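Putative secreted cellulose binding protein (Streptomyces coelicolor, PDB 4OY7) cleaves the glycosidic bonds of cellulose oxidatively through a copper-dependent reaction, this chain being its catalytic AA10 lytic polysaccharide monooxygenase domain. Local coordinates at residues 10-14 and 89-93; 84-88 and 125-129; 1-5 and 47-51; 4-10 and 187-191. One frame throughout, in Å; residues are numbered along the deposited sequence. Where two conformers were deposited one is given.

Contact 1 of 4, residues 10-14 and 89-93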
# COMPACT_ATOMS: atom_id res chain seq x y z
N ARG A 10 -2.29 -3.87 -0.90
CA ARG A 10 -3.48 -4.72 -1.11
C ARG A 10 -3.88 -4.82 -2.57
O ARG A 10 -4.14 -5.93 -3.08
CB ARG A 10 -4.65 -4.21 -0.28
CG ARG A 10 -4.46 -4.43 1.20
CD ARG A 10 -5.60 -3.91 2.06
NE ARG A 10 -5.38 -4.39 3.42
CZ ARG A 10 -6.08 -4.06 4.48
NH1 ARG A 10 -7.10 -3.21 4.37
NH2 ARG A 10 -5.76 -4.58 5.67
N THR A 11 -3.96 -3.69 -3.25
CA THR A 11 -4.34 -3.73 -4.66
C THR A 11 -3.30 -4.47 -5.52
O THR A 11 -3.64 -5.16 -6.47
CB THR A 11 -4.62 -2.36 -5.26
OG1 THR A 11 -3.48 -1.51 -5.12
CG2 THR A 11 -5.88 -1.74 -4.64
N TYR A 12 -2.02 -4.31 -5.19
CA TYR A 12 -0.98 -4.96 -5.97
C TYR A 12 -0.99 -6.46 -5.75
O TYR A 12 -0.98 -7.22 -6.69
CB TYR A 12 0.40 -4.35 -5.64
CG TYR A 12 1.51 -4.98 -6.43
CD1 TYR A 12 1.57 -4.85 -7.82
CD2 TYR A 12 2.48 -5.75 -5.80
CE1 TYR A 12 2.60 -5.42 -8.56
CE2 TYR A 12 3.51 -6.32 -6.53
CZ TYR A 12 3.56 -6.18 -7.90
OH TYR A 12 4.61 -6.79 -8.62
N LEU A 13 -1.02 -6.89 -4.50
CA LEU A 13 -1.06 -8.33 -4.24
C LEU A 13 -2.34 -8.95 -4.76
O LEU A 13 -2.32 -10.09 -5.19
CB LEU A 13 -0.88 -8.64 -2.76
CG LEU A 13 0.48 -8.30 -2.16
CD1 LEU A 13 0.58 -8.75 -0.71
CD2 LEU A 13 1.64 -8.88 -2.97
N CYS A 14 -3.44 -8.23 -4.69
CA CYS A 14 -4.67 -8.80 -5.17
C CYS A 14 -4.65 -8.94 -6.69
O CYS A 14 -5.13 -9.95 -7.25
CB CYS A 14 -5.88 -8.02 -4.68
SG CYS A 14 -6.34 -8.42 -2.96
N TRP A 89 -6.43 -10.97 4.16
CA TRP A 89 -5.78 -10.40 3.00
C TRP A 89 -4.45 -11.12 2.75
O TRP A 89 -3.89 -11.72 3.69
CB TRP A 89 -5.47 -8.92 3.21
CG TRP A 89 -6.63 -7.97 3.22
CD1 TRP A 89 -7.25 -7.43 4.31
CD2 TRP A 89 -7.27 -7.39 2.07
NE1 TRP A 89 -8.24 -6.57 3.92
CE2 TRP A 89 -8.30 -6.55 2.55
CE3 TRP A 89 -7.11 -7.55 0.70
CZ2 TRP A 89 -9.12 -5.79 1.69
CZ3 TRP A 89 -7.93 -6.82 -0.15
CH2 TRP A 89 -8.96 -5.97 0.35
N PRO A 90 -3.96 -11.11 1.51
CA PRO A 90 -2.61 -11.62 1.29
C PRO A 90 -1.61 -10.83 2.09
O PRO A 90 -1.82 -9.66 2.31
CB PRO A 90 -2.39 -11.37 -0.22
CG PRO A 90 -3.73 -11.21 -0.80
CD PRO A 90 -4.56 -10.58 0.28
N ARG A 91 -0.52 -11.44 2.52
CA ARG A 91 0.44 -10.71 3.31
C ARG A 91 1.86 -11.16 3.04
O ARG A 91 2.11 -12.28 2.58
CB ARG A 91 0.15 -10.82 4.81
CG ARG A 91 0.35 -12.19 5.46
CD ARG A 91 -0.21 -12.27 6.89
NE ARG A 91 -1.63 -11.94 6.85
CZ ARG A 91 -2.16 -10.77 7.21
NH1 ARG A 91 -3.45 -10.56 6.99
NH2 ARG A 91 -1.44 -9.81 7.78
N THR A 92 2.78 -10.28 3.39
CA THR A 92 4.20 -10.53 3.28
C THR A 92 4.76 -10.91 4.65
O THR A 92 4.53 -10.22 5.64
CB THR A 92 4.92 -9.29 2.76
OG1 THR A 92 4.36 -8.90 1.50
CG2 THR A 92 6.43 -9.57 2.55
N HIS A 93 5.51 -12.01 4.66
CA HIS A 93 6.12 -12.52 5.87
C HIS A 93 7.46 -11.84 6.07
O HIS A 93 8.32 -11.86 5.18
CB HIS A 93 6.24 -14.05 5.76
CG HIS A 93 4.91 -14.73 5.72
ND1 HIS A 93 4.44 -15.50 6.77
CD2 HIS A 93 3.95 -14.75 4.77
CE1 HIS A 93 3.23 -15.95 6.46
NE2 HIS A 93 2.90 -15.49 5.27
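An Arg-Trp stack is the most distinctive feature of this contact. The guanidinium of R10 lies flat on the indole of W89, planes 10° apart and centres 3.7 Å apart, with R10 CZ 3.4 Å from W89 NE1: a cation-pi pair over the five-membered ring. The extended R10 chain prolongs it, since R10 CD sits over the six-membered ring in a CH-pi contact. The indole edge meets sulfur, C14 SG lying 3.6 Å from W89 CZ3 close to the ring plane. Apolar packing finishes the interface, with L13 CD1 4.0 Å from P90 CB. No hydrogen bond joins the two segments; their polar ends are satisfied by other residues, R10 by D190 and the Y82 carbonyl, W89 NE1 by the A84 carbonyl. A Cys sulfur-aromatic contact and a cation-pi stack thus combine where the first turn of helix 10-18, disulfide-bonded through C14 to C32 of helix 30-39, packs on the loop leading into strand 92-94, joining the helical region of the LPMO domain to its beta core.

Contact 2 of 4, residues 84-88 and 125-129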
# COMPACT_ATOMS: atom_id res chain seq x y z
N ALA A 84 -11.40 -2.85 3.92
CA ALA A 84 -12.04 -3.88 4.75
C ALA A 84 -11.12 -4.37 5.85
O ALA A 84 -9.98 -4.76 5.60
CB ALA A 84 -12.51 -5.04 3.88
N ALA A 85 -11.61 -4.30 7.07
CA ALA A 85 -10.84 -4.66 8.25
C ALA A 85 -10.94 -6.18 8.46
O ALA A 85 -11.75 -6.69 9.28
CB ALA A 85 -11.34 -3.90 9.47
N ARG A 86 -10.11 -6.89 7.69
CA ARG A 86 -10.10 -8.35 7.63
C ARG A 86 -8.68 -8.85 7.87
O ARG A 86 -7.71 -8.15 7.54
CB ARG A 86 -10.50 -8.81 6.22
CG ARG A 86 -11.91 -8.53 5.83
CD ARG A 86 -12.15 -8.86 4.37
NE ARG A 86 -12.13 -10.30 4.19
CZ ARG A 86 -13.11 -11.01 3.63
NH1 ARG A 86 -14.22 -10.42 3.18
NH2 ARG A 86 -12.96 -12.32 3.52
N SER A 87 -8.56 -10.05 8.41
CA SER A 87 -7.25 -10.64 8.68
C SER A 87 -6.80 -11.62 7.60
O SER A 87 -5.71 -12.21 7.73
CB SER A 87 -7.29 -11.35 10.02
OG SER A 87 -8.16 -12.45 10.00
N ASP A 88 -7.60 -11.79 6.55
CA ASP A 88 -7.33 -12.82 5.53
C ASP A 88 -6.80 -12.24 4.20
O ASP A 88 -6.71 -12.99 3.23
CB ASP A 88 -8.55 -13.77 5.33
CG ASP A 88 -9.83 -13.05 4.89
OD1 ASP A 88 -9.88 -11.79 4.95
OD2 ASP A 88 -10.76 -13.75 4.43
N PRO A 125 -5.45 -6.40 12.20
CA PRO A 125 -6.20 -5.99 11.02
C PRO A 125 -7.71 -6.18 11.03
O PRO A 125 -8.36 -5.71 10.12
CB PRO A 125 -5.54 -6.79 9.88
CG PRO A 125 -4.96 -7.96 10.54
CD PRO A 125 -4.47 -7.46 11.86
N THR A 126 -8.27 -6.82 12.05
CA THR A 126 -9.72 -6.82 12.23
C THR A 126 -10.21 -5.53 12.90
O THR A 126 -11.40 -5.32 12.98
CB THR A 126 -10.24 -8.04 13.00
OG1 THR A 126 -9.56 -8.16 14.25
CG2 THR A 126 -10.03 -9.31 12.16
N SER A 127 -9.31 -4.66 13.32
CA SER A 127 -9.64 -3.32 13.77
C SER A 127 -9.49 -2.27 12.68
O SER A 127 -8.68 -2.42 11.76
CB SER A 127 -8.72 -2.91 14.91
OG SER A 127 -8.87 -3.82 15.98
N GLU A 128 -10.24 -1.19 12.82
CA GLU A 128 -10.09 -0.04 11.94
C GLU A 128 -8.63 0.46 11.95
O GLU A 128 -8.00 0.50 13.00
CB GLU A 128 -11.02 1.05 12.43
CG GLU A 128 -11.01 2.30 11.59
CD GLU A 128 -11.94 3.37 12.11
OE1 GLU A 128 -11.91 4.48 11.57
OE2 GLU A 128 -12.73 3.11 13.03
N LEU A 129 -8.14 0.84 10.78
CA LEU A 129 -6.84 1.51 10.64
C LEU A 129 -7.03 3.02 10.71
O LEU A 129 -7.57 3.65 9.80
CB LEU A 129 -6.18 1.12 9.32
CG LEU A 129 -4.84 1.80 9.05
CD1 LEU A 129 -3.84 1.23 10.05
CD2 LEU A 129 -4.40 1.57 7.62
O HOH W 1 -13.40 -6.08 11.22
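This is a loop-to-loop contact at the surface, mostly van der Waals in character, between the connection that leads to strand 92-94 and the one that joins strands 112-119 and 134-141. The backbones come close, A85 CA and T126 CA being 4.7 Å apart, yet no direct hydrogen bond forms: R86 N stands 3.2 Å from P125 O at a poor angle. Instead a water bridges the two segments, donating to A85 O at 2.6 Å and to T126 O at 2.8 Å. A85 is the centre of an inverse gamma turn, closed by a weak bond from R86 N to A84 O. A85 CB lies 3.8 Å from S127 O. Such loops link the strands of the beta-sandwich of AA10 enzymes. P125, buried against D169 of strand 168-178, offers its ring to S87, with S87 CB 4.1 Å from P125 CG. The R86 side chain instead forms a two-pronged salt bridge with D88, R86 NE to D88 OD1 and R86 NH2 to D88 OD2 both 2.8 Å, beside helix 30-39.

Contact 3 of 4, residues 1-5 and 47-51. With CU (copper (II) ion), chain I.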
# COMPACT_ATOMS: atom_id res chain seq x y z
N HIS A 1 1.80 7.68 -10.28
CA HIS A 1 1.01 6.42 -10.19
C HIS A 1 1.89 5.32 -9.69
O HIS A 1 2.93 4.99 -10.30
CB HIS A 1 0.38 6.06 -11.53
CG HIS A 1 -0.86 6.84 -11.83
ND1 HIS A 1 -0.90 8.22 -11.75
CD2 HIS A 1 -2.10 6.46 -12.22
CE1 HIS A 1 -2.10 8.65 -12.08
NE2 HIS A 1 -2.85 7.60 -12.38
N GLY A 2 1.46 4.75 -8.56
CA GLY A 2 2.13 3.63 -7.94
C GLY A 2 1.66 3.42 -6.51
O GLY A 2 1.24 4.37 -5.84
N VAL A 3 1.75 2.17 -6.09
CA VAL A 3 1.66 1.75 -4.71
C VAL A 3 2.82 0.76 -4.45
O VAL A 3 3.55 0.38 -5.38
CB VAL A 3 0.31 1.07 -4.41
CG1 VAL A 3 -0.84 2.09 -4.46
CG2 VAL A 3 0.08 -0.13 -5.32
N ALA A 4 2.98 0.36 -3.19
CA ALA A 4 4.06 -0.49 -2.80
C ALA A 4 3.96 -1.84 -3.52
O ALA A 4 2.86 -2.42 -3.64
CB ALA A 4 4.06 -0.70 -1.30
N MET A 5 5.11 -2.33 -4.01
CA MET A 5 5.19 -3.66 -4.59
C MET A 5 5.86 -4.71 -3.69
O MET A 5 5.58 -5.90 -3.80
CB MET A 5 5.93 -3.60 -5.94
CG MET A 5 5.25 -2.71 -6.97
SD MET A 5 6.31 -2.37 -8.39
CE MET A 5 6.32 -4.02 -9.03
N TRP A 47 -4.50 -0.81 -10.26
CA TRP A 47 -4.00 -1.05 -8.90
C TRP A 47 -3.06 0.03 -8.33
O TRP A 47 -2.97 0.21 -7.10
CB TRP A 47 -3.32 -2.42 -8.88
CG TRP A 47 -2.16 -2.58 -9.83
CD1 TRP A 47 -2.21 -3.06 -11.11
CD2 TRP A 47 -0.78 -2.25 -9.59
NE1 TRP A 47 -0.95 -3.07 -11.66
CE2 TRP A 47 -0.06 -2.59 -10.74
CE3 TRP A 47 -0.09 -1.69 -8.50
CZ2 TRP A 47 1.32 -2.38 -10.85
CZ3 TRP A 47 1.28 -1.53 -8.60
CH2 TRP A 47 1.97 -1.86 -9.77
N PHE A 48 -2.42 0.76 -9.23
CA PHE A 48 -1.46 1.82 -8.92
C PHE A 48 -2.10 3.19 -8.71
O PHE A 48 -1.40 4.14 -8.35
CB PHE A 48 -0.46 1.91 -10.09
CG PHE A 48 -1.12 1.81 -11.45
CD1 PHE A 48 -1.93 2.85 -11.92
CD2 PHE A 48 -0.97 0.67 -12.24
CE1 PHE A 48 -2.56 2.76 -13.15
CE2 PHE A 48 -1.59 0.59 -13.47
CZ PHE A 48 -2.39 1.63 -13.92
N ALA A 49 -3.40 3.32 -8.91
CA ALA A 49 -4.02 4.64 -9.02
C ALA A 49 -4.76 5.06 -7.76
O ALA A 49 -5.74 5.79 -7.81
CB ALA A 49 -4.93 4.68 -10.26
N VAL A 50 -4.25 4.62 -6.60
CA VAL A 50 -4.88 4.95 -5.32
C VAL A 50 -4.42 6.35 -4.89
O VAL A 50 -3.46 6.51 -4.13
CB VAL A 50 -4.55 3.91 -4.23
CG1 VAL A 50 -5.46 4.15 -3.04
CG2 VAL A 50 -4.81 2.50 -4.75
N LEU A 51 -5.12 7.37 -5.37
CA LEU A 51 -4.63 8.72 -5.35
C LEU A 51 -5.69 9.70 -4.90
O LEU A 51 -6.89 9.45 -5.00
CB LEU A 51 -4.07 9.09 -6.74
CG LEU A 51 -5.08 9.22 -7.90
CD1 LEU A 51 -5.65 10.62 -8.05
CD2 LEU A 51 -4.39 8.84 -9.20
CU CU I . 0.97 9.43 -11.42
O HOH W 2 0.04 10.95 -11.45
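The copper site of a lytic polysaccharide monooxygenase, the histidine brace, begins at the very first residue of this chain. H1 binds the metal twice, through its amino nitrogen N and its ring nitrogen ND1, both 2.2 Å from CU, while a water sits 1.8 Å from CU and H110 supplies the remaining nitrogen. The loop 47-51 packs against the carbon atoms of the coordinating ring. H1 CD2 lies 3.6 Å from F48 CD1 and 3.9 Å from A49 CB, and H1 CE1 lies 3.7 Å from L51 CD2. The H1 and F48 rings meet rim to rim, centroids 5.9 Å apart and planes at 48°, with neither ring over the face of the other; F48 itself stacks on W107. One backbone link accompanies the packing, a weak hydrogen bond from G2 N to F48 O at 2.9 Å, at the point where the two backbones run closest. Farther along, V3 wedges between two side chains of the loop, with V3 CG2 3.5 Å from W47 CE3 at the indole edge and V3 CG1 4.0 Å from V50 CG2. The chemistry is thus divided: nitrogen atoms of H1 hold copper, whereas its ring carbons rest on hydrocarbon, an arrangement consistent with a ring whose orientation is limited by packing as well as by the metal.

Contact 4 of 4, residues 4-10 and 187-191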
# COMPACT_ATOMS: atom_id res chain seq x y z
N ALA A 4 2.98 0.36 -3.19
CA ALA A 4 4.06 -0.49 -2.80
C ALA A 4 3.96 -1.84 -3.52
O ALA A 4 2.86 -2.42 -3.64
CB ALA A 4 4.06 -0.70 -1.30
N MET A 5 5.11 -2.33 -4.01
CA MET A 5 5.19 -3.66 -4.59
C MET A 5 5.86 -4.71 -3.69
O MET A 5 5.58 -5.90 -3.80
CB MET A 5 5.93 -3.60 -5.94
CG MET A 5 5.25 -2.71 -6.97
SD MET A 5 6.31 -2.37 -8.39
CE MET A 5 6.32 -4.02 -9.03
N MET A 6 6.74 -4.26 -2.79
CA MET A 6 7.47 -5.15 -1.88
C MET A 6 7.77 -4.34 -0.62
O MET A 6 8.51 -3.36 -0.72
CB MET A 6 8.80 -5.59 -2.50
CG MET A 6 8.70 -6.69 -3.54
SD MET A 6 10.22 -7.66 -3.78
CE MET A 6 10.41 -8.37 -2.16
N PRO A 7 7.12 -4.65 0.55
CA PRO A 7 5.94 -5.54 0.74
C PRO A 7 4.73 -4.96 0.03
O PRO A 7 4.39 -3.78 0.20
CB PRO A 7 5.72 -5.51 2.26
CG PRO A 7 6.25 -4.20 2.68
CD PRO A 7 7.47 -3.97 1.80
N GLY A 8 4.09 -5.81 -0.77
CA GLY A 8 3.12 -5.35 -1.73
C GLY A 8 1.87 -4.85 -1.07
O GLY A 8 1.46 -5.36 -0.04
N SER A 9 1.27 -3.84 -1.69
CA SER A 9 0.05 -3.24 -1.20
C SER A 9 -1.14 -4.17 -1.50
O SER A 9 -1.00 -5.16 -2.23
CB SER A 9 -0.15 -1.89 -1.89
OG SER A 9 -0.61 -2.08 -3.22
N ARG A 10 -2.29 -3.87 -0.90
CA ARG A 10 -3.48 -4.72 -1.11
C ARG A 10 -3.88 -4.82 -2.57
O ARG A 10 -4.14 -5.93 -3.08
CB ARG A 10 -4.65 -4.21 -0.28
CG ARG A 10 -4.46 -4.43 1.20
CD ARG A 10 -5.60 -3.91 2.06
NE ARG A 10 -5.38 -4.39 3.42
CZ ARG A 10 -6.08 -4.06 4.48
NH1 ARG A 10 -7.10 -3.21 4.37
NH2 ARG A 10 -5.76 -4.58 5.67
N SER A 187 -0.85 3.85 0.08
CA SER A 187 -0.49 2.44 -0.05
C SER A 187 -0.58 1.70 1.25
O SER A 187 0.03 2.11 2.21
CB SER A 187 0.94 2.34 -0.56
OG SER A 187 1.38 0.99 -0.68
N CYS A 188 -1.24 0.53 1.24
CA CYS A 188 -1.42 -0.28 2.46
C CYS A 188 -0.96 -1.70 2.22
O CYS A 188 -1.45 -2.36 1.31
CB CYS A 188 -2.88 -0.33 2.82
SG CYS A 188 -3.53 1.15 3.66
N SER A 189 -0.02 -2.16 3.03
CA SER A 189 0.58 -3.49 2.87
C SER A 189 0.41 -4.30 4.16
O SER A 189 0.92 -3.96 5.21
CB SER A 189 2.06 -3.35 2.56
OG SER A 189 2.26 -2.57 1.39
N ASP A 190 -0.31 -5.41 4.04
CA ASP A 190 -0.43 -6.36 5.11
C ASP A 190 0.84 -7.17 5.26
O ASP A 190 1.38 -7.69 4.26
CB ASP A 190 -1.60 -7.30 4.84
CG ASP A 190 -2.93 -6.58 4.92
OD1 ASP A 190 -3.46 -6.27 3.85
OD2 ASP A 190 -3.40 -6.26 6.02
N VAL A 191 1.32 -7.29 6.49
CA VAL A 191 2.55 -8.03 6.79
C VAL A 191 2.33 -8.86 8.04
O VAL A 191 1.35 -8.66 8.79
CB VAL A 191 3.77 -7.10 6.96
CG1 VAL A 191 3.90 -6.19 5.74
CG2 VAL A 191 3.70 -6.31 8.26
O HOH W 3 2.55 -6.93 1.89
O HOH W 4 -0.90 -6.04 1.28
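R10 reaches along strand 184-193 and lays its guanidinium edge-on against the carboxylate of D190, a two-pronged salt bridge in which R10 NE is 2.7 Å from D190 OD1 and R10 NH2 is 2.9 Å from D190 OD2. W89 covers a face of the same guanidinium, so the buried charge has both an ionic and an aromatic partner. The backbone of the same residue also takes part: R10 N donates to C188 O at 2.8 Å, while C188 is held by its disulfide to C69. Serines make the remaining direct polar links: A4 N donates to S187 OG at 3.0 Å, and S189 OG donates to P7 O at 2.7 Å. Two waters fill the gap beside G8 O, one bridging it to D190 O and the other to D190 N. A cis peptide precedes P7, just after the classic bulge of M5 and M6 opposite E103, and P7 CB packs on V191 CG1 at 4.0 Å. S9 then caps helix 10-18 through its side chain, at its N-cap. Strand 4-6 pairs with 99-105 in one sheet, whereas 184-193 belongs to the other; the contact lies in the buried interior between them, where strand 4-6 and the turn after it meet strand 184-193, in the immunoglobulin-like beta-sandwich of AA10 enzymes.

In the fold
The contacts trace a path from the metal to surface loops of the same domain. Contact 3 holds the copper through H1; contact 4 shares A4 and M5 with it, and the S187 side chain lies about 13 Å from the bound ion. R10 belongs to contacts 4 and 1, whose centres are 6 Å apart, and T92 N hydrogen-bonds to D190 O at 3.1 Å, between the neighbouring strands 92-94 and 184-193. Contact 1 also meets contact 3 directly, T11 OG1 being 2.7 Å from W47 O. Contact 2 meets contact 1 through W89 NE1 and A84 O, 3.0 Å apart, and touches contact 4 where L129 CD2 is 4.1 Å from C188 SG; it lies away from the copper site.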